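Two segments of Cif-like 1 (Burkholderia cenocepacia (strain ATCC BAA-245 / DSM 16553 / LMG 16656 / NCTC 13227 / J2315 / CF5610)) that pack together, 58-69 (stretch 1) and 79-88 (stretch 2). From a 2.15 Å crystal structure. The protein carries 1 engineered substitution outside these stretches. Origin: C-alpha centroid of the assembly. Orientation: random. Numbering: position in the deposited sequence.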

# COMPACT_ATOMS: atom_id res chain seq x y z
N PRO B 58 11.28 6.40 23.34
CA PRO B 58 11.59 5.35 22.37
C PRO B 58 13.07 5.36 22.01
O PRO B 58 13.44 5.94 21.00
CB PRO B 58 10.75 5.74 21.16
CG PRO B 58 10.69 7.30 21.24
CD PRO B 58 11.09 7.69 22.67
N GLN B 59 13.90 4.74 22.83
CA GLN B 59 15.34 4.88 22.70
C GLN B 59 16.02 3.52 22.68
O GLN B 59 15.38 2.47 22.83
CB GLN B 59 15.90 5.75 23.83
CG GLN B 59 15.11 7.06 24.03
CD GLN B 59 15.75 7.96 25.05
OE1 GLN B 59 15.97 7.56 26.20
NE2 GLN B 59 16.06 9.18 24.64
N THR B 60 17.32 3.55 22.43
CA THR B 60 18.22 2.42 22.56
C THR B 60 19.47 2.94 23.26
O THR B 60 19.52 4.10 23.66
CB THR B 60 18.60 1.84 21.19
OG1 THR B 60 19.31 2.84 20.45
CG2 THR B 60 17.38 1.37 20.41
N TRP B 61 20.49 2.08 23.36
CA TRP B 61 21.78 2.50 23.88
C TRP B 61 22.30 3.74 23.17
O TRP B 61 23.06 4.53 23.75
CB TRP B 61 22.80 1.36 23.75
CG TRP B 61 23.27 1.17 22.34
CD1 TRP B 61 22.77 0.30 21.42
CD2 TRP B 61 24.33 1.89 21.68
NE1 TRP B 61 23.44 0.44 20.23
CE2 TRP B 61 24.41 1.40 20.36
CE3 TRP B 61 25.22 2.90 22.08
CZ2 TRP B 61 25.33 1.88 19.44
CZ3 TRP B 61 26.15 3.37 21.16
CH2 TRP B 61 26.19 2.86 19.86
N TYR B 62 21.91 3.92 21.90
CA TYR B 62 22.47 4.98 21.06
C TYR B 62 22.27 6.37 21.67
O TYR B 62 22.95 7.32 21.26
CB TYR B 62 21.83 4.89 19.67
CG TYR B 62 22.30 5.91 18.64
CD1 TYR B 62 23.49 5.73 17.94
CD2 TYR B 62 21.53 7.04 18.34
CE1 TYR B 62 23.91 6.66 16.98
CE2 TYR B 62 21.94 7.95 17.39
CZ TYR B 62 23.13 7.76 16.71
OH TYR B 62 23.54 8.68 15.77
N THR B 63 21.35 6.51 22.63
CA THR B 63 21.13 7.82 23.22
C THR B 63 22.30 8.29 24.07
O THR B 63 22.45 9.50 24.29
CB THR B 63 19.82 7.83 24.03
OG1 THR B 63 19.42 9.19 24.26
CG2 THR B 63 19.98 7.13 25.37
N TRP B 64 23.17 7.38 24.51
CA TRP B 64 24.32 7.71 25.33
C TRP B 64 25.58 7.96 24.51
O TRP B 64 26.67 8.00 25.08
CB TRP B 64 24.59 6.58 26.34
CG TRP B 64 23.39 6.24 27.17
CD1 TRP B 64 22.58 5.17 27.04
CD2 TRP B 64 22.86 7.01 28.26
NE1 TRP B 64 21.58 5.20 27.97
CE2 TRP B 64 21.73 6.32 28.74
CE3 TRP B 64 23.23 8.22 28.87
CZ2 TRP B 64 20.96 6.80 29.80
CZ3 TRP B 64 22.46 8.69 29.94
CH2 TRP B 64 21.34 7.98 30.39
N ARG B 65 25.44 8.13 23.20
CA ARG B 65 26.60 8.16 22.31
C ARG B 65 27.57 9.29 22.65
O ARG B 65 28.78 9.14 22.46
CB ARG B 65 26.14 8.29 20.87
CG ARG B 65 25.40 9.57 20.58
CD ARG B 65 24.61 9.46 19.30
NE ARG B 65 23.82 10.66 19.06
CZ ARG B 65 22.62 10.87 19.57
NH1 ARG B 65 22.05 9.94 20.34
NH2 ARG B 65 21.98 12.00 19.30
N HIS B 66 27.06 10.42 23.16
CA HIS B 66 27.91 11.55 23.48
C HIS B 66 28.37 11.55 24.93
O HIS B 66 29.17 12.40 25.31
CB HIS B 66 27.17 12.87 23.22
CG HIS B 66 26.81 13.09 21.78
ND1 HIS B 66 27.76 13.18 20.79
CD2 HIS B 66 25.61 13.21 21.17
CE1 HIS B 66 27.16 13.36 19.63
NE2 HIS B 66 25.85 13.39 19.83
N VAL B 67 27.90 10.59 25.73
CA VAL B 67 28.28 10.49 27.13
C VAL B 67 29.31 9.39 27.36
O VAL B 67 30.25 9.58 28.13
CB VAL B 67 27.02 10.28 27.99
CG1 VAL B 67 27.39 9.92 29.42
CG2 VAL B 67 26.14 11.54 27.97
N MET B 68 29.18 8.26 26.67
CA MET B 68 30.08 7.12 26.92
C MET B 68 31.55 7.41 26.66
O MET B 68 32.39 6.85 27.39
CB MET B 68 29.62 5.91 26.09
CG MET B 68 28.18 5.54 26.33
SD MET B 68 27.44 4.66 24.95
CE MET B 68 28.43 3.17 24.93
N PRO B 69 31.95 8.19 25.65
CA PRO B 69 33.39 8.45 25.48
C PRO B 69 34.03 9.13 26.68
O PRO B 69 35.07 8.68 27.17
CB PRO B 69 33.44 9.34 24.23
CG PRO B 69 32.21 9.02 23.48
CD PRO B 69 31.17 8.76 24.53
N VAL B 79 28.89 0.45 30.22
CA VAL B 79 28.01 -0.60 29.72
C VAL B 79 26.66 0.06 29.42
O VAL B 79 25.86 0.30 30.34
CB VAL B 79 27.84 -1.75 30.72
CG1 VAL B 79 26.85 -2.79 30.18
CG2 VAL B 79 29.18 -2.39 31.02
N ALA B 80 26.39 0.32 28.14
CA ALA B 80 25.11 0.85 27.71
C ALA B 80 24.29 -0.30 27.15
O ALA B 80 24.68 -0.92 26.16
CB ALA B 80 25.29 1.95 26.66
N VAL B 81 23.17 -0.60 27.80
CA VAL B 81 22.40 -1.82 27.56
C VAL B 81 21.13 -1.48 26.80
O VAL B 81 20.43 -0.51 27.13
CB VAL B 81 22.06 -2.52 28.89
CG1 VAL B 81 21.44 -3.88 28.64
CG2 VAL B 81 23.30 -2.64 29.76
N ASP B 82 20.81 -2.29 25.79
CA ASP B 82 19.45 -2.36 25.27
C ASP B 82 18.66 -3.26 26.21
O ASP B 82 18.88 -4.48 26.21
CB ASP B 82 19.42 -2.93 23.85
CG ASP B 82 19.94 -1.95 22.79
OD1 ASP B 82 19.91 -0.71 23.02
OD2 ASP B 82 20.36 -2.44 21.71
N TYR B 83 17.75 -2.69 27.00
CA TYR B 83 17.06 -3.55 27.96
C TYR B 83 16.08 -4.48 27.23
O TYR B 83 15.89 -4.40 26.02
CB TYR B 83 16.35 -2.74 29.06
CG TYR B 83 15.37 -1.65 28.67
CD1 TYR B 83 14.34 -1.87 27.77
CD2 TYR B 83 15.44 -0.40 29.28
CE1 TYR B 83 13.44 -0.86 27.45
CE2 TYR B 83 14.56 0.61 28.98
CZ TYR B 83 13.56 0.37 28.07
OH TYR B 83 12.68 1.39 27.77
N ARG B 84 15.49 -5.40 28.00
CA ARG B 84 14.58 -6.41 27.46
C ARG B 84 13.55 -5.78 26.54
O ARG B 84 12.85 -4.83 26.92
CB ARG B 84 13.88 -7.17 28.60
CG ARG B 84 12.82 -8.18 28.12
CD ARG B 84 12.05 -8.84 29.28
NE ARG B 84 12.95 -9.58 30.17
CZ ARG B 84 12.78 -10.85 30.54
NH1 ARG B 84 13.67 -11.41 31.35
NH2 ARG B 84 11.73 -11.55 30.13
N GLY B 85 13.50 -6.26 25.29
CA GLY B 85 12.54 -5.81 24.31
C GLY B 85 13.00 -4.67 23.42
O GLY B 85 12.32 -4.35 22.44
N ALA B 86 14.13 -4.03 23.73
CA ALA B 86 14.56 -2.84 23.01
C ALA B 86 15.80 -3.07 22.16
O ALA B 86 16.67 -3.88 22.51
CB ALA B 86 14.83 -1.69 23.99
N GLY B 87 15.92 -2.28 21.10
CA GLY B 87 17.13 -2.31 20.30
C GLY B 87 17.35 -3.69 19.71
O GLY B 87 16.43 -4.31 19.17
N GLU B 88 18.57 -4.18 19.85
CA GLU B 88 18.98 -5.48 19.35
C GLU B 88 18.76 -6.60 20.36
O GLU B 88 19.20 -7.73 20.12
CB GLU B 88 20.45 -5.42 18.93
CG GLU B 88 20.71 -4.39 17.85
CD GLU B 88 19.96 -4.71 16.56
OE1 GLU B 88 20.09 -5.84 16.05
OE2 GLU B 88 19.23 -3.83 16.07
O HOH W 1 21.20 2.13 27.54

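Stretch 1 winds through a short 3-10 segment, 61-63, and enters a helix at Met68. Stretch 2 leaves a strand that includes Ala80 and Val81, then makes a type II beta turn from Tyr83 to Ala86. The backbones come nearest at two places: Trp61 CA lies 5.3 Å from Ala80 CA, and Thr60 CA lies 5.4 Å from Gly87 CA. The contact is small, burying 311 Å² in all.

One direct hydrogen bond joins the stretches. Trp61 N donates to Asp82 OD1 at 2.9 Å, with an N-H...O angle of 163°. The CA-to-CB bond of Asp82 points sideways, but its carboxylate comes nearer. With chi1 at -73° (m) and chi2 at -24°, the two oxygens serve different backbone amides. Asp82 OD1 takes Trp61 N, while Asp82 OD2 accepts from Glu88 N at 3.1 Å. The same carboxylate therefore holds the start of the 3-10 segment and ties the chain after the turn back to Asp82, before it.

Thr60 is in the p rotamer. This places Thr60 OG1 within reach of Tyr62 N, which donates to Thr60 OG1 at 3.2 Å. Its methyl faces the other stretch, with Thr60 CG2 3.7 Å from Gly87 CA. Gly87 has phi of 60°, which favours glycine. A CB there would crowd Thr60 CG2 and clash with Asp82 OD2. Gly85, in the turn, also has positive phi. A CB there would jam against the preceding carbonyl oxygen, without reaching stretch 1.

The CA-to-CB bond of Trp61 points toward stretch 2. Its chi1 of 75° (p) and chi2 of -94° bring the indole edge to Asp82, with Trp61 CD1 3.4 Å from Asp82 OD1, near the ring plane. The slightly positive CH edge of an indole suits a carboxylate oxygen. Trp61 CB meets Ala80 CB at 3.9 Å.

Ala80 is the apolar centre of the contact. Three side chains approach its methyl. Besides Trp61, Trp64 CD1 lies 4.2 Å from Ala80 CB. Met68 has chi1 in m; with chi2 at 155° (t) and chi3 at 63° (p), both Met68 SD, 3.9 Å from Ala80 CB, and Met68 CE, 3.8 Å from it, lie beside the methyl.

Trp64 adopts m with chi2 of 104°. Its NE1 is bridged to the strand by water 1. The water donates to Val81 O at 2.8 Å and accepts a weak hydrogen bond from Trp64 NE1 at 3.1 Å. The CA-to-CB bond of Val81 points away from stretch 1.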